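Local coordinates for putative uncharacterized protein PH0242 (Pyrococcus horikoshii, PDB 3VU1) that forms the C-terminal globular domain of an archaeal oligosaccharyltransferase of the AglB family and holds a bound calcium ion, at residues P252-W266 / H277-I290. Residues are numbered along the deposited sequence; the frame is centred on the assembly and turned at random.
Sequences PFAIYKIEDFINGTW and HTLRLYISAFGRDI. With CA (calcium ion), chain C.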
ATOM      1  N   PRO A 252       5.893  -1.734  -5.732  1.00 32.55           N
ATOM      2  CA  PRO A 252       5.481  -0.442  -6.322  1.00 31.67           C
ATOM      3  C   PRO A 252       5.223  -0.550  -7.842  1.00 31.70           C
ATOM      4  O   PRO A 252       4.316   0.119  -8.360  1.00 31.81           O
ATOM      5  CB  PRO A 252       6.647   0.502  -6.003  1.00 31.13           C
ATOM      6  CG  PRO A 252       7.817  -0.391  -5.675  1.00 33.78           C
ATOM      7  CD  PRO A 252       7.265  -1.712  -5.183  1.00 31.91           C
ATOM      8  N   PHE A 253       5.983  -1.395  -8.537  1.00 29.76           N
ATOM      9  CA  PHE A 253       5.745  -1.638  -9.978  1.00 31.77           C
ATOM     10  C   PHE A 253       5.371  -3.092 -10.249  1.00 31.70           C
ATOM     11  O   PHE A 253       6.169  -3.999 -10.096  1.00 30.50           O
ATOM     12  CB  PHE A 253       6.956  -1.205 -10.814  1.00 29.35           C
ATOM     13  CG  PHE A 253       7.443   0.154 -10.454  1.00 29.61           C
ATOM     14  CD1 PHE A 253       8.640   0.317  -9.745  1.00 29.77           C
ATOM     15  CD2 PHE A 253       6.675   1.282 -10.755  1.00 28.00           C
ATOM     16  CE1 PHE A 253       9.083   1.591  -9.384  1.00 29.08           C
ATOM     17  CE2 PHE A 253       7.101   2.544 -10.376  1.00 27.54           C
ATOM     18  CZ  PHE A 253       8.308   2.697  -9.687  1.00 27.24           C
ATOM     19  N   ALA A 254       4.135  -3.301 -10.646  1.00 32.69           N
ATOM     20  CA  ALA A 254       3.633  -4.650 -10.765  1.00 34.49           C
ATOM     21  C   ALA A 254       2.828  -4.860 -12.052  1.00 36.26           C
ATOM     22  O   ALA A 254       2.349  -3.893 -12.693  1.00 33.58           O
ATOM     23  CB  ALA A 254       2.782  -4.993  -9.562  1.00 33.46           C
ATOM     24  N   ILE A 255       2.690  -6.135 -12.408  1.00 33.97           N
ATOM     25  CA  ILE A 255       1.903  -6.544 -13.550  1.00 31.84           C
ATOM     26  C   ILE A 255       0.656  -7.217 -13.003  1.00 31.48           C
ATOM     27  O   ILE A 255       0.754  -8.187 -12.254  1.00 29.73           O
ATOM     28  CB  ILE A 255       2.701  -7.514 -14.452  1.00 30.01           C
ATOM     29  CG1 ILE A 255       3.820  -6.749 -15.143  1.00 27.79           C
ATOM     30  CG2 ILE A 255       1.765  -8.213 -15.432  1.00 30.25           C
ATOM     31  CD1 ILE A 255       4.842  -7.612 -15.843  1.00 28.58           C
ATOM     32  N   TYR A 256      -0.508  -6.701 -13.380  1.00 30.78           N
ATOM     33  CA  TYR A 256      -1.741  -7.277 -12.896  1.00 32.25           C
ATOM     34  C   TYR A 256      -2.444  -8.250 -13.834  1.00 33.50           C
ATOM     35  O   TYR A 256      -3.449  -8.840 -13.446  1.00 35.68           O
ATOM     36  CB  TYR A 256      -2.716  -6.191 -12.434  1.00 32.77           C
ATOM     37  CG  TYR A 256      -3.239  -5.233 -13.475  1.00 33.01           C
ATOM     38  CD1 TYR A 256      -4.522  -5.383 -14.001  1.00 34.14           C
ATOM     39  CD2 TYR A 256      -2.471  -4.151 -13.914  1.00 33.78           C
ATOM     40  CE1 TYR A 256      -5.024  -4.489 -14.936  1.00 33.36           C
ATOM     41  CE2 TYR A 256      -2.962  -3.250 -14.852  1.00 32.51           C
ATOM     42  CZ  TYR A 256      -4.242  -3.419 -15.340  1.00 33.67           C
ATOM     43  OH  TYR A 256      -4.737  -2.546 -16.262  1.00 35.37           O
ATOM     44  N   LYS A 257      -1.929  -8.414 -15.050  1.00 35.25           N
ATOM     45  CA  LYS A 257      -2.587  -9.215 -16.096  1.00 35.77           C
ATOM     46  C   LYS A 257      -1.559  -9.375 -17.189  1.00 36.54           C
ATOM     47  O   LYS A 257      -0.886  -8.399 -17.557  1.00 38.76           O
ATOM     48  CB  LYS A 257      -3.804  -8.465 -16.625  1.00 39.92           C
ATOM     49  CG  LYS A 257      -4.743  -9.211 -17.562  1.00 43.72           C
ATOM     50  CD  LYS A 257      -5.723  -8.190 -18.136  1.00 48.40           C
ATOM     51  CE  LYS A 257      -6.920  -8.799 -18.840  1.00 55.23           C
ATOM     52  NZ  LYS A 257      -8.125  -8.880 -17.967  1.00 62.70           N
ATOM     53  N   ILE A 258      -1.367 -10.607 -17.643  1.00 33.01           N
ATOM     54  CA  ILE A 258      -0.517 -10.895 -18.794  1.00 31.97           C
ATOM     55  C   ILE A 258      -1.386 -11.540 -19.890  1.00 35.56           C
ATOM     56  O   ILE A 258      -2.239 -12.413 -19.590  1.00 34.57           O
ATOM     57  CB  ILE A 258       0.572 -11.900 -18.441  1.00 30.43           C
ATOM     58  CG1 ILE A 258       1.419 -11.401 -17.277  1.00 29.58           C
ATOM     59  CG2 ILE A 258       1.420 -12.229 -19.671  1.00 31.86           C
ATOM     60  CD1 ILE A 258       2.649 -12.262 -17.011  1.00 27.59           C
ATOM     61  N   GLU A 259      -1.192 -11.123 -21.146  1.00 35.79           N
ATOM     62  CA  GLU A 259      -1.829 -11.834 -22.277  1.00 38.52           C
ATOM     63  C   GLU A 259      -0.797 -12.449 -23.217  1.00 37.35           C
ATOM     64  O   GLU A 259       0.208 -11.838 -23.531  1.00 38.01           O
ATOM     65  CB  GLU A 259      -2.785 -10.937 -23.049  1.00 38.25           C
ATOM     66  CG  GLU A 259      -4.138 -10.756 -22.402  1.00 39.79           C
ATOM     67  CD  GLU A 259      -4.916  -9.578 -22.984  1.00 46.52           C
ATOM     68  OE1 GLU A 259      -6.160  -9.635 -22.968  1.00 53.00           O
ATOM     69  OE2 GLU A 259      -4.310  -8.592 -23.474  1.00 47.32           O
ATOM     70  N   ASP A 260      -1.023 -13.691 -23.615  1.00 40.49           N
ATOM     71  CA  ASP A 260      -0.134 -14.374 -24.576  1.00 40.25           C
ATOM     72  C   ASP A 260      -0.823 -14.257 -25.943  1.00 37.65           C
ATOM     73  O   ASP A 260      -2.057 -14.448 -26.035  1.00 34.85           O
ATOM     74  CB  ASP A 260       0.007 -15.847 -24.178  1.00 40.91           C
ATOM     75  CG  ASP A 260       1.249 -16.513 -24.735  1.00 44.02           C
ATOM     76  OD1 ASP A 260       2.082 -15.818 -25.366  1.00 48.74           O
ATOM     77  OD2 ASP A 260       1.408 -17.751 -24.512  1.00 44.75           O
ATOM     78  N   PHE A 261      -0.068 -13.906 -26.978  1.00 33.34           N
ATOM     79  CA  PHE A 261      -0.637 -13.894 -28.308  1.00 38.39           C
ATOM     80  C   PHE A 261      -0.596 -15.300 -28.940  1.00 38.04           C
ATOM     81  O   PHE A 261       0.444 -15.739 -29.380  1.00 38.97           O
ATOM     82  CB  PHE A 261       0.051 -12.845 -29.195  1.00 40.92           C
ATOM     83  CG  PHE A 261      -0.735 -12.514 -30.440  1.00 46.29           C
ATOM     84  CD1 PHE A 261      -0.215 -12.793 -31.714  1.00 44.73           C
ATOM     85  CD2 PHE A 261      -2.035 -11.965 -30.341  1.00 47.29           C
ATOM     86  CE1 PHE A 261      -0.947 -12.481 -32.853  1.00 44.16           C
ATOM     87  CE2 PHE A 261      -2.773 -11.672 -31.486  1.00 45.93           C
ATOM     88  CZ  PHE A 261      -2.226 -11.932 -32.740  1.00 43.60           C
ATOM     89  N   ILE A 262      -1.722 -16.003 -28.960  1.00 38.40           N
ATOM     90  CA  ILE A 262      -1.744 -17.451 -29.252  1.00 38.51           C
ATOM     91  C   ILE A 262      -2.581 -17.717 -30.504  1.00 40.91           C
ATOM     92  O   ILE A 262      -3.797 -17.417 -30.529  1.00 39.23           O
ATOM     93  CB  ILE A 262      -2.329 -18.257 -28.057  1.00 38.01           C
ATOM     94  CG1 ILE A 262      -1.468 -18.045 -26.790  1.00 39.18           C
ATOM     95  CG2 ILE A 262      -2.526 -19.739 -28.398  1.00 33.05           C
ATOM     96  CD1 ILE A 262      -2.133 -18.495 -25.492  1.00 37.35           C
ATOM     97  N   ASN A 263      -1.931 -18.269 -31.537  1.00 40.48           N
ATOM     98  CA  ASN A 263      -2.627 -18.665 -32.747  1.00 41.85           C
ATOM     99  C   ASN A 263      -3.562 -17.554 -33.185  1.00 44.22           C
ATOM    100  O   ASN A 263      -4.704 -17.817 -33.554  1.00 45.35           O
ATOM    101  CB  ASN A 263      -3.413 -19.970 -32.527  1.00 40.84           C
ATOM    102  CG  ASN A 263      -2.497 -21.181 -32.350  1.00 43.36           C
ATOM    103  OD1 ASN A 263      -1.409 -21.262 -32.950  1.00 44.33           O
ATOM    104  ND2 ASN A 263      -2.931 -22.134 -31.526  1.00 41.32           N
ATOM    105  N   GLY A 264      -3.075 -16.316 -33.088  1.00 43.56           N
ATOM    106  CA  GLY A 264      -3.755 -15.168 -33.657  1.00 44.83           C
ATOM    107  C   GLY A 264      -4.680 -14.345 -32.773  1.00 48.54           C
ATOM    108  O   GLY A 264      -5.089 -13.253 -33.176  1.00 50.30           O
ATOM    109  N   THR A 265      -5.060 -14.858 -31.604  1.00 46.98           N
ATOM    110  CA  THR A 265      -5.726 -14.002 -30.616  1.00 51.56           C
ATOM    111  C   THR A 265      -5.054 -13.940 -29.219  1.00 53.26           C
ATOM    112  O   THR A 265      -4.467 -14.932 -28.749  1.00 52.47           O
ATOM    113  CB  THR A 265      -7.231 -14.305 -30.489  1.00 54.92           C
ATOM    114  OG1 THR A 265      -7.415 -15.642 -30.023  1.00 54.78           O
ATOM    115  CG2 THR A 265      -7.959 -14.091 -31.846  1.00 59.50           C
ATOM    116  N   TRP A 266      -5.142 -12.760 -28.588  1.00 51.59           N
ATOM    117  CA  TRP A 266      -4.735 -12.522 -27.177  1.00 45.23           C
ATOM    118  C   TRP A 266      -5.516 -13.305 -26.181  1.00 42.94           C
ATOM    119  O   TRP A 266      -6.743 -13.249 -26.160  1.00 41.84           O
ATOM    120  CB  TRP A 266      -4.929 -11.067 -26.821  1.00 41.08           C
ATOM    121  CG  TRP A 266      -3.957 -10.188 -27.538  1.00 39.53           C
ATOM    122  CD1 TRP A 266      -4.221  -9.302 -28.579  1.00 36.20           C
ATOM    123  CD2 TRP A 266      -2.501 -10.104 -27.308  1.00 35.82           C
ATOM    124  NE1 TRP A 266      -3.056  -8.684 -28.987  1.00 38.43           N
ATOM    125  CE2 TRP A 266      -1.995  -9.110 -28.255  1.00 35.48           C
ATOM    126  CE3 TRP A 266      -1.614 -10.720 -26.438  1.00 34.60           C
ATOM    127  CZ2 TRP A 266      -0.657  -8.765 -28.310  1.00 35.45           C
ATOM    128  CZ3 TRP A 266      -0.256 -10.376 -26.512  1.00 33.20           C
ATOM    129  CH2 TRP A 266       0.209  -9.422 -27.420  1.00 34.55           C
ATOM    130  N   HIS A 277       7.295 -16.187 -26.989  1.00 35.20           N
ATOM    131  CA  HIS A 277       5.999 -15.630 -26.697  1.00 34.72           C
ATOM    132  C   HIS A 277       5.946 -14.189 -27.096  1.00 34.72           C
ATOM    133  O   HIS A 277       6.957 -13.470 -27.090  1.00 37.00           O
ATOM    134  CB  HIS A 277       5.711 -15.714 -25.202  1.00 35.96           C
ATOM    135  CG  HIS A 277       5.491 -17.110 -24.677  1.00 33.90           C
ATOM    136  ND1 HIS A 277       4.244 -17.656 -24.567  1.00 33.90           N
ATOM    137  CD2 HIS A 277       6.394 -18.055 -24.157  1.00 32.31           C
ATOM    138  CE1 HIS A 277       4.343 -18.897 -24.007  1.00 35.45           C
ATOM    139  NE2 HIS A 277       5.659 -19.140 -23.758  1.00 36.81           N
ATOM    140  N   THR A 278       4.755 -13.734 -27.429  1.00 33.88           N
ATOM    141  CA  THR A 278       4.518 -12.323 -27.512  1.00 34.10           C
ATOM    142  C   THR A 278       3.510 -12.024 -26.425  1.00 36.60           C
ATOM    143  O   THR A 278       2.419 -12.606 -26.390  1.00 42.77           O
ATOM    144  CB  THR A 278       4.041 -11.912 -28.910  1.00 33.52           C
ATOM    145  OG1 THR A 278       5.167 -11.954 -29.781  1.00 35.18           O
ATOM    146  CG2 THR A 278       3.509 -10.485 -28.926  1.00 34.25           C
ATOM    147  N   LEU A 279       3.892 -11.132 -25.521  1.00 36.88           N
ATOM    148  CA  LEU A 279       3.130 -10.891 -24.305  1.00 35.00           C
ATOM    149  C   LEU A 279       2.706  -9.441 -24.231  1.00 35.64           C
ATOM    150  O   LEU A 279       3.447  -8.533 -24.659  1.00 39.52           O
ATOM    151  CB  LEU A 279       3.980 -11.244 -23.082  1.00 33.89           C
ATOM    152  CG  LEU A 279       4.568 -12.651 -22.985  1.00 33.97           C
ATOM    153  CD1 LEU A 279       5.518 -12.718 -21.803  1.00 31.80           C
ATOM    154  CD2 LEU A 279       3.461 -13.694 -22.852  1.00 32.97           C
ATOM    155  N   ARG A 280       1.504  -9.228 -23.713  1.00 33.95           N
ATOM    156  CA  ARG A 280       1.040  -7.914 -23.372  1.00 35.32           C
ATOM    157  C   ARG A 280       1.010  -7.838 -21.853  1.00 36.39           C
ATOM    158  O   ARG A 280       0.235  -8.572 -21.218  1.00 39.65           O
ATOM    159  CB  ARG A 280      -0.346  -7.638 -23.959  1.00 36.34           C
ATOM    160  CG  ARG A 280      -0.696  -6.148 -23.941  1.00 40.66           C
ATOM    161  CD  ARG A 280      -2.173  -5.902 -24.164  1.00 42.77           C
ATOM    162  NE  ARG A 280      -2.481  -5.742 -25.579  1.00 47.94           N
ATOM    163  CZ  ARG A 280      -3.592  -6.192 -26.164  1.00 49.27           C
ATOM    164  NH1 ARG A 280      -4.529  -6.862 -25.494  1.00 46.55           N
ATOM    165  NH2 ARG A 280      -3.758  -5.981 -27.444  1.00 51.42           N
ATOM    166  N   LEU A 281       1.871  -6.987 -21.281  1.00 33.28           N
ATOM    167  CA  LEU A 281       1.945  -6.768 -19.828  1.00 32.10           C
ATOM    168  C   LEU A 281       1.153  -5.535 -19.353  1.00 32.98           C
ATOM    169  O   LEU A 281       1.394  -4.390 -19.784  1.00 34.06           O
ATOM    170  CB  LEU A 281       3.408  -6.678 -19.421  1.00 31.11           C
ATOM    171  CG  LEU A 281       4.266  -7.713 -20.171  1.00 31.94           C
ATOM    172  CD1 LEU A 281       5.737  -7.526 -19.852  1.00 30.75           C
ATOM    173  CD2 LEU A 281       3.856  -9.150 -19.873  1.00 30.00           C
ATOM    174  N   TYR A 282       0.182  -5.771 -18.489  1.00 34.75           N
ATOM    175  CA  TYR A 282      -0.637  -4.687 -17.943  1.00 37.40           C
ATOM    176  C   TYR A 282      -0.018  -4.245 -16.627  1.00 37.86           C
ATOM    177  O   TYR A 282       0.023  -4.998 -15.658  1.00 40.17           O
ATOM    178  CB  TYR A 282      -2.066  -5.145 -17.715  1.00 40.68           C
ATOM    179  CG  TYR A 282      -2.850  -5.382 -18.974  1.00 47.57           C
ATOM    180  CD1 TYR A 282      -2.613  -6.522 -19.762  1.00 51.03           C
ATOM    181  CD2 TYR A 282      -3.851  -4.484 -19.381  1.00 49.22           C
ATOM    182  CE1 TYR A 282      -3.340  -6.752 -20.918  1.00 53.24           C
ATOM    183  CE2 TYR A 282      -4.589  -4.709 -20.540  1.00 51.61           C
ATOM    184  CZ  TYR A 282      -4.327  -5.841 -21.301  1.00 55.36           C
ATOM    185  OH  TYR A 282      -5.043  -6.089 -22.441  1.00 60.20           O
ATOM    186  N   ILE A 283       0.474  -3.017 -16.609  1.00 38.12           N
ATOM    187  CA  ILE A 283       1.315  -2.542 -15.524  1.00 35.80           C
ATOM    188  C   ILE A 283       0.551  -1.643 -14.560  1.00 35.77           C
ATOM    189  O   ILE A 283      -0.193  -0.743 -14.968  1.00 36.96           O
ATOM    190  CB  ILE A 283       2.555  -1.840 -16.089  1.00 34.74           C
ATOM    191  CG1 ILE A 283       3.471  -2.923 -16.681  1.00 36.03           C
ATOM    192  CG2 ILE A 283       3.238  -0.996 -15.019  1.00 32.65           C
ATOM    193  CD1 ILE A 283       4.763  -2.441 -17.315  1.00 35.09           C
ATOM    194  N   SER A 284       0.718  -1.915 -13.276  1.00 34.12           N
ATOM    195  CA  SER A 284       0.236  -1.011 -12.247  1.00 32.14           C
ATOM    196  C   SER A 284       1.414  -0.355 -11.528  1.00 30.01           C
ATOM    197  O   SER A 284       2.222  -1.044 -10.917  1.00 32.09           O
ATOM    198  CB  SER A 284      -0.651  -1.766 -11.277  1.00 32.51           C
ATOM    199  OG  SER A 284      -0.923  -0.960 -10.163  1.00 34.73           O
ATOM    200  N   ALA A 285       1.545   0.964 -11.654  1.00 28.25           N
ATOM    201  CA  ALA A 285       2.589   1.709 -10.933  1.00 27.63           C
ATOM    202  C   ALA A 285       1.966   2.486  -9.778  1.00 28.37           C
ATOM    203  O   ALA A 285       1.090   3.356  -9.985  1.00 28.05           O
ATOM    204  CB  ALA A 285       3.359   2.639 -11.862  1.00 26.11           C
ATOM    205  N   PHE A 286       2.411   2.167  -8.566  1.00 27.42           N
ATOM    206  CA  PHE A 286       1.754   2.678  -7.372  1.00 29.96           C
ATOM    207  C   PHE A 286       2.479   3.830  -6.636  1.00 32.18           C
ATOM    208  O   PHE A 286       3.443   3.622  -5.887  1.00 34.38           O
ATOM    209  CB  PHE A 286       1.452   1.535  -6.380  1.00 29.29           C
ATOM    210  CG  PHE A 286       0.499   1.945  -5.298  1.00 28.51           C
ATOM    211  CD1 PHE A 286      -0.877   1.817  -5.486  1.00 25.71           C
ATOM    212  CD2 PHE A 286       0.977   2.531  -4.117  1.00 26.46           C
ATOM    213  CE1 PHE A 286      -1.754   2.217  -4.498  1.00 27.04           C
ATOM    214  CE2 PHE A 286       0.103   2.946  -3.139  1.00 25.47           C
ATOM    215  CZ  PHE A 286      -1.264   2.786  -3.329  1.00 27.40           C
ATOM    216  N   GLY A 287       1.990   5.045  -6.811  1.00 34.48           N
ATOM    217  CA  GLY A 287       2.559   6.168  -6.086  1.00 34.66           C
ATOM    218  C   GLY A 287       3.752   6.866  -6.709  1.00 35.75           C
ATOM    219  O   GLY A 287       3.981   8.037  -6.417  1.00 41.12           O
ATOM    220  N   ARG A 288       4.541   6.169  -7.522  1.00 34.30           N
ATOM    221  CA  ARG A 288       5.611   6.836  -8.272  1.00 34.21           C
ATOM    222  C   ARG A 288       5.701   6.417  -9.743  1.00 37.49           C
ATOM    223  O   ARG A 288       5.361   5.286 -10.111  1.00 39.29           O
ATOM    224  CB  ARG A 288       6.974   6.723  -7.567  1.00 30.81           C
ATOM    225  CG  ARG A 288       7.577   5.342  -7.552  1.00 32.68           C
ATOM    226  CD  ARG A 288       9.033   5.336  -7.094  1.00 32.35           C
ATOM    227  NE  ARG A 288       9.195   6.148  -5.889  1.00 34.89           N
ATOM    228  CZ  ARG A 288      10.344   6.675  -5.456  1.00 32.09           C
ATOM    229  NH1 ARG A 288      11.482   6.468  -6.114  1.00 32.07           N
ATOM    230  NH2 ARG A 288      10.345   7.417  -4.358  1.00 27.43           N
ATOM    231  N   ASP A 289       6.172   7.335 -10.583  1.00 39.81           N
ATOM    232  CA  ASP A 289       6.346   7.050 -12.008  1.00 38.65           C
ATOM    233  C   ASP A 289       7.407   5.998 -12.311  1.00 36.93           C
ATOM    234  O   ASP A 289       8.365   5.817 -11.535  1.00 34.97           O
ATOM    235  CB  ASP A 289       6.687   8.339 -12.758  1.00 38.03           C
ATOM    236  CG  ASP A 289       5.569   9.362 -12.697  1.00 38.98           C
ATOM    237  OD1 ASP A 289       4.364   9.008 -12.642  1.00 39.07           O
ATOM    238  OD2 ASP A 289       5.911  10.546 -12.700  1.00 42.74           O
ATOM    239  N   ILE A 290       7.241   5.315 -13.445  1.00 36.21           N
ATOM    240  CA  ILE A 290       8.358   4.581 -14.070  1.00 37.72           C
ATOM    241  C   ILE A 290       9.185   5.600 -14.877  1.00 37.98           C
ATOM    242  O   ILE A 290       8.598   6.372 -15.631  1.00 39.84           O
ATOM    243  CB  ILE A 290       7.827   3.462 -14.981  1.00 37.94           C
ATOM    244  CG1 ILE A 290       7.004   2.476 -14.145  1.00 38.78           C
ATOM    245  CG2 ILE A 290       8.971   2.733 -15.666  1.00 36.19           C
ATOM    246  CD1 ILE A 290       5.981   1.685 -14.922  1.00 39.65           C
TER
HETATM  247 CA    CA C1001      -1.177   3.642 -10.359  1.00 49.75          CA
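Antiparallel strand pairing joins 253-262 to 277-285, from Phe253 opposite Ala285 to Asp260 opposite Leu279, as the two central strands of a four-stranded sheet in the peripheral 1 region. The ladder is interrupted by a beta bulge: Tyr256 and Lys257 both face Tyr282, whose O takes the N-H of Tyr256 while its N donates to Lys257 O. With CG wedged between its backbone N and carbonyl carbon (chi1 65°), Tyr256 lays its ring over Tyr282 CB, 3.8 Å from the ring centroid, and Tyr282 turns an edge to that ring in an offset edge-to-face pair. Tyr256 OH itself bonds to Glu227. Lys257 runs alongside Tyr282, its CD 3.9 Å above the centroid of the phenol ring. Farther along, Glu259 OE2 takes two bonds from opposite faces of its carboxylate, a salt bridge from Arg280 NH1 (2.7 Å) and a hydrogen bond from Tyr282 OH (2.8 Å). The same guanidinium lies over the Trp266 indole as a cation-pi pair, CZ 3.9 Å from the five-membered ring centroid; Phe261 covers the other indole face. On the reverse side Ile255, Ile258, Leu281 and Ile283 pack against one another, and strand 464-487 packs on this apolar surface. His277 ND1 shares its N-H between both oxygens of Asp260, while NE2 bonds to Ser273. Where the strand ends, Ala285 O binds the calcium ion at 2.3 Å, alongside Glu76, His319 and Glu322.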